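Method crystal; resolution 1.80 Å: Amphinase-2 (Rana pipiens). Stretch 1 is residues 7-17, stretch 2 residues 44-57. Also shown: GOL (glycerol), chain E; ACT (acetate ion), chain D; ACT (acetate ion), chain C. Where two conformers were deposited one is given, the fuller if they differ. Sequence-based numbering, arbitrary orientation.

Stretch 1 7-17: EWEKFKTKHIT
Stretch 2 44-57: INTFIHSTTGPVKE

A helix that turns directly into a parallel β-strand can lend its last residue to the sheet, and amphinase-2 illustrates this well. His15 closes helix 7-15 (phi/psi -120/-15) yet already pairs with the strand that runs to His49: its O accepts from Ile48 N at 2.6 Å, while its ring, chi1 m and chi2 -70°, donates from ND1 to Thr46 O at 2.8 Å, almost linearly. Backbone and side chain thus grip the same strand, which the helix axis crosses at -92°, 7.9 Å away. Just before, Asn45 ND2 (chi1 t, chi2 63°) donates to Lys14 O at 3.0 Å.

Ile16 then leaves helical geometry (-107/131), and Thr17 follows (-129/142). The parallel register sets Ile16 beside Ile48 (CA to CA 4.8 Å) and Thr17 beside His49 (CA to CA 5.2 Å), with Thr17 N to Ile48 O at 2.9 Å. On one face, Ile16 (m, t) reaches CD1 to Val55 CG2 at 3.9 Å; on the other, Thr17 CG2 (chi1 t) lies over the His49 ring, 3.8 Å from its centroid.

Beyond the turn, the helix that begins at Thr52 runs at 121° to the first helix. Phe11 CE2 (chi1 t) meets Val55 CG1 at 3.8 Å, and Trp8 CZ2 (chi1 t) meets Lys56 CB at 4.0 Å, extending the contact along the helix.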

# COMPACT_ATOMS: atom_id res chain seq x y z
N GLU A 7 -4.48 8.28 10.53
CA GLU A 7 -3.90 8.22 9.19
C GLU A 7 -3.11 6.93 8.97
O GLU A 7 -3.17 6.34 7.89
CB GLU A 7 -3.02 9.45 8.94
CG GLU A 7 -3.81 10.75 8.83
CD GLU A 7 -2.94 11.97 8.58
OE1 GLU A 7 -2.14 12.33 9.46
OE2 GLU A 7 -3.04 12.56 7.48
N TRP A 8 -2.36 6.51 9.99
CA TRP A 8 -1.58 5.27 9.93
C TRP A 8 -2.53 4.08 9.79
O TRP A 8 -2.31 3.19 8.97
CB TRP A 8 -0.75 5.12 11.21
CG TRP A 8 -0.06 3.77 11.42
CD1 TRP A 8 -0.00 3.07 12.60
CD2 TRP A 8 0.73 3.03 10.48
NE1 TRP A 8 0.78 1.95 12.45
CE2 TRP A 8 1.24 1.90 11.16
CE3 TRP A 8 1.06 3.21 9.13
CZ2 TRP A 8 2.07 0.95 10.53
CZ3 TRP A 8 1.88 2.26 8.51
CH2 TRP A 8 2.38 1.15 9.21
N GLU A 9 -3.58 4.06 10.61
CA GLU A 9 -4.54 2.95 10.57
C GLU A 9 -5.16 2.83 9.18
O GLU A 9 -5.32 1.73 8.66
CB GLU A 9 -5.65 3.16 11.61
CG GLU A 9 -5.20 3.02 13.06
CD GLU A 9 -4.65 1.63 13.39
OE1 GLU A 9 -5.23 0.63 12.91
OE2 GLU A 9 -3.66 1.54 14.15
N LYS A 10 -5.49 3.97 8.58
CA LYS A 10 -6.08 3.97 7.25
C LYS A 10 -5.06 3.45 6.23
O LYS A 10 -5.43 2.70 5.32
CB LYS A 10 -6.53 5.38 6.86
CG LYS A 10 -7.29 5.44 5.55
CD LYS A 10 -7.59 6.87 5.15
CE LYS A 10 -8.31 6.93 3.81
NZ LYS A 10 -8.54 8.34 3.38
N PHE A 11 -3.80 3.85 6.38
CA PHE A 11 -2.75 3.41 5.47
C PHE A 11 -2.57 1.89 5.54
O PHE A 11 -2.47 1.23 4.51
CB PHE A 11 -1.41 4.09 5.80
CG PHE A 11 -0.28 3.67 4.90
CD1 PHE A 11 0.11 4.45 3.82
CD2 PHE A 11 0.41 2.48 5.14
CE1 PHE A 11 1.16 4.06 2.98
CE2 PHE A 11 1.45 2.07 4.31
CZ PHE A 11 1.83 2.87 3.23
N LYS A 12 -2.51 1.35 6.76
CA LYS A 12 -2.34 -0.09 6.95
C LYS A 12 -3.49 -0.87 6.31
O LYS A 12 -3.28 -1.88 5.64
CB LYS A 12 -2.28 -0.45 8.44
CG LYS A 12 -0.97 -0.13 9.14
CD LYS A 12 -0.96 -0.67 10.57
CE LYS A 12 -1.98 0.05 11.45
NZ LYS A 12 -2.03 -0.51 12.83
N THR A 13 -4.71 -0.39 6.55
CA THR A 13 -5.90 -1.04 6.03
C THR A 13 -5.92 -1.04 4.51
O THR A 13 -6.18 -2.05 3.88
CB THR A 13 -7.19 -0.33 6.56
OG1 THR A 13 -7.28 -0.51 7.99
CG2 THR A 13 -8.44 -0.93 5.91
N LYS A 14 -5.63 0.12 3.93
CA LYS A 14 -5.64 0.27 2.49
C LYS A 14 -4.44 -0.31 1.74
O LYS A 14 -4.59 -0.77 0.60
CB LYS A 14 -5.77 1.76 2.14
CG LYS A 14 -5.99 2.01 0.65
CD LYS A 14 -6.26 3.49 0.36
CE LYS A 14 -6.64 3.67 -1.10
NZ LYS A 14 -6.82 5.10 -1.46
N HIS A 15 -3.26 -0.33 2.36
CA HIS A 15 -2.06 -0.79 1.67
C HIS A 15 -1.26 -1.97 2.19
O HIS A 15 -0.41 -2.49 1.47
CB HIS A 15 -1.09 0.38 1.53
CG HIS A 15 -1.63 1.51 0.73
ND1 HIS A 15 -1.83 1.42 -0.63
CD2 HIS A 15 -2.05 2.75 1.09
CE1 HIS A 15 -2.35 2.55 -1.07
NE2 HIS A 15 -2.49 3.38 -0.05
N ILE A 16 -1.48 -2.39 3.43
CA ILE A 16 -0.69 -3.50 3.93
C ILE A 16 -1.49 -4.79 4.03
O ILE A 16 -2.60 -4.81 4.57
CB ILE A 16 -0.06 -3.17 5.29
CG1 ILE A 16 0.73 -1.85 5.18
CG2 ILE A 16 0.89 -4.29 5.71
CD1 ILE A 16 1.53 -1.48 6.42
N THR A 17 -0.93 -5.87 3.50
CA THR A 17 -1.61 -7.15 3.54
C THR A 17 -0.74 -8.28 4.07
O THR A 17 0.47 -8.34 3.81
CB THR A 17 -2.14 -7.56 2.14
OG1 THR A 17 -2.88 -8.79 2.27
CG2 THR A 17 -1.01 -7.76 1.15
N ILE A 44 -7.27 2.19 -9.04
CA ILE A 44 -5.96 1.60 -8.80
C ILE A 44 -5.48 1.65 -7.35
O ILE A 44 -5.77 2.60 -6.62
CB ILE A 44 -4.91 2.28 -9.70
CG1 ILE A 44 -3.54 1.60 -9.53
CG2 ILE A 44 -4.82 3.77 -9.38
CD1 ILE A 44 -2.50 2.07 -10.52
N ASN A 45 -4.75 0.61 -6.95
CA ASN A 45 -4.18 0.55 -5.60
C ASN A 45 -3.04 -0.46 -5.52
O ASN A 45 -3.07 -1.48 -6.19
CB ASN A 45 -5.22 0.18 -4.55
CG ASN A 45 -4.72 0.42 -3.13
OD1 ASN A 45 -4.44 1.56 -2.75
ND2 ASN A 45 -4.59 -0.65 -2.35
N THR A 46 -2.05 -0.15 -4.69
CA THR A 46 -0.90 -1.04 -4.51
C THR A 46 -0.90 -1.60 -3.08
O THR A 46 -1.08 -0.87 -2.11
CB THR A 46 0.43 -0.31 -4.78
OG1 THR A 46 0.50 0.03 -6.18
CG2 THR A 46 1.61 -1.20 -4.44
N PHE A 47 -0.71 -2.92 -2.98
CA PHE A 47 -0.68 -3.61 -1.70
C PHE A 47 0.72 -4.09 -1.36
O PHE A 47 1.44 -4.60 -2.21
CB PHE A 47 -1.64 -4.80 -1.73
CG PHE A 47 -3.08 -4.41 -1.88
CD1 PHE A 47 -3.64 -4.24 -3.14
CD2 PHE A 47 -3.86 -4.18 -0.76
CE1 PHE A 47 -4.97 -3.84 -3.28
CE2 PHE A 47 -5.19 -3.77 -0.88
CZ PHE A 47 -5.75 -3.60 -2.14
N ILE A 48 1.10 -3.94 -0.09
CA ILE A 48 2.43 -4.32 0.37
C ILE A 48 2.34 -5.61 1.17
O ILE A 48 1.68 -5.67 2.21
CB ILE A 48 3.03 -3.21 1.28
CG1 ILE A 48 2.89 -1.85 0.61
CG2 ILE A 48 4.49 -3.50 1.57
CD1 ILE A 48 2.99 -0.68 1.59
N HIS A 49 3.00 -6.66 0.68
CA HIS A 49 2.98 -7.96 1.34
C HIS A 49 4.07 -7.97 2.41
O HIS A 49 5.21 -8.38 2.16
CB HIS A 49 3.24 -9.06 0.31
CG HIS A 49 2.18 -9.17 -0.73
ND1 HIS A 49 1.05 -9.95 -0.57
CD2 HIS A 49 2.03 -8.55 -1.92
CE1 HIS A 49 0.26 -9.80 -1.61
NE2 HIS A 49 0.83 -8.95 -2.45
N SER A 50 3.71 -7.52 3.60
CA SER A 50 4.67 -7.45 4.70
C SER A 50 4.00 -7.19 6.03
O SER A 50 2.83 -6.78 6.09
CB SER A 50 5.69 -6.34 4.42
OG SER A 50 6.44 -6.00 5.58
N THR A 51 4.74 -7.43 7.10
CA THR A 51 4.25 -7.16 8.44
C THR A 51 4.26 -5.63 8.42
O THR A 51 4.91 -5.04 7.57
CB THR A 51 5.24 -7.68 9.49
OG1 THR A 51 6.57 -7.37 9.06
CG2 THR A 51 5.11 -9.20 9.65
N THR A 52 3.54 -5.01 9.35
CA THR A 52 3.45 -3.55 9.38
C THR A 52 4.71 -2.82 9.85
O THR A 52 5.03 -1.74 9.35
CB THR A 52 2.29 -3.10 10.27
OG1 THR A 52 2.54 -3.50 11.62
CG2 THR A 52 0.99 -3.71 9.79
N GLY A 53 5.40 -3.41 10.82
CA GLY A 53 6.61 -2.80 11.37
C GLY A 53 7.63 -2.32 10.37
O GLY A 53 8.07 -1.17 10.44
N PRO A 54 8.07 -3.18 9.43
CA PRO A 54 9.06 -2.80 8.41
C PRO A 54 8.60 -1.61 7.57
O PRO A 54 9.43 -0.80 7.11
CB PRO A 54 9.20 -4.07 7.58
CG PRO A 54 8.95 -5.16 8.59
CD PRO A 54 7.76 -4.62 9.35
N VAL A 55 7.30 -1.49 7.36
CA VAL A 55 6.77 -0.38 6.57
C VAL A 55 6.82 0.90 7.40
O VAL A 55 7.14 1.98 6.89
CB VAL A 55 5.32 -0.64 6.10
CG1 VAL A 55 4.85 0.50 5.19
CG2 VAL A 55 5.24 -1.96 5.35
N LYS A 56 6.49 0.80 8.68
CA LYS A 56 6.53 1.98 9.54
C LYS A 56 7.97 2.49 9.68
O LYS A 56 8.19 3.70 9.75
CB LYS A 56 5.95 1.66 10.92
CG LYS A 56 5.96 2.84 11.86
CD LYS A 56 5.13 2.57 13.11
CE LYS A 56 5.15 3.78 14.03
NZ LYS A 56 4.20 3.59 15.17
N GLU A 57 8.93 1.57 9.69
CA GLU A 57 10.35 1.93 9.81
C GLU A 57 10.79 2.93 8.73
O GLU A 57 11.76 3.66 8.91
CB GLU A 57 11.23 0.68 9.71
CG GLU A 57 11.00 -0.37 10.79
CD GLU A 57 11.94 -1.56 10.66
OE1 GLU A 57 13.17 -1.36 10.73
OE2 GLU A 57 11.45 -2.69 10.49
C1 GOL E . -1.93 4.18 -4.05
O1 GOL E . -1.89 2.79 -4.39
C2 GOL E . -3.26 4.53 -3.39
O2 GOL E . -4.40 4.23 -4.21
C3 GOL E . -3.27 6.02 -3.03
O3 GOL E . -4.52 6.32 -2.39
C ACT D . -3.39 6.58 1.43
O ACT D . -4.06 7.62 1.25
OXT ACT D . -2.42 6.09 0.69
CH3 ACT D . -3.73 5.78 2.68
C ACT C . 2.06 2.43 -8.44
O ACT C . 3.11 3.12 -8.50
OXT ACT C . 1.26 2.26 -7.40
CH3 ACT C . 1.65 1.70 -9.70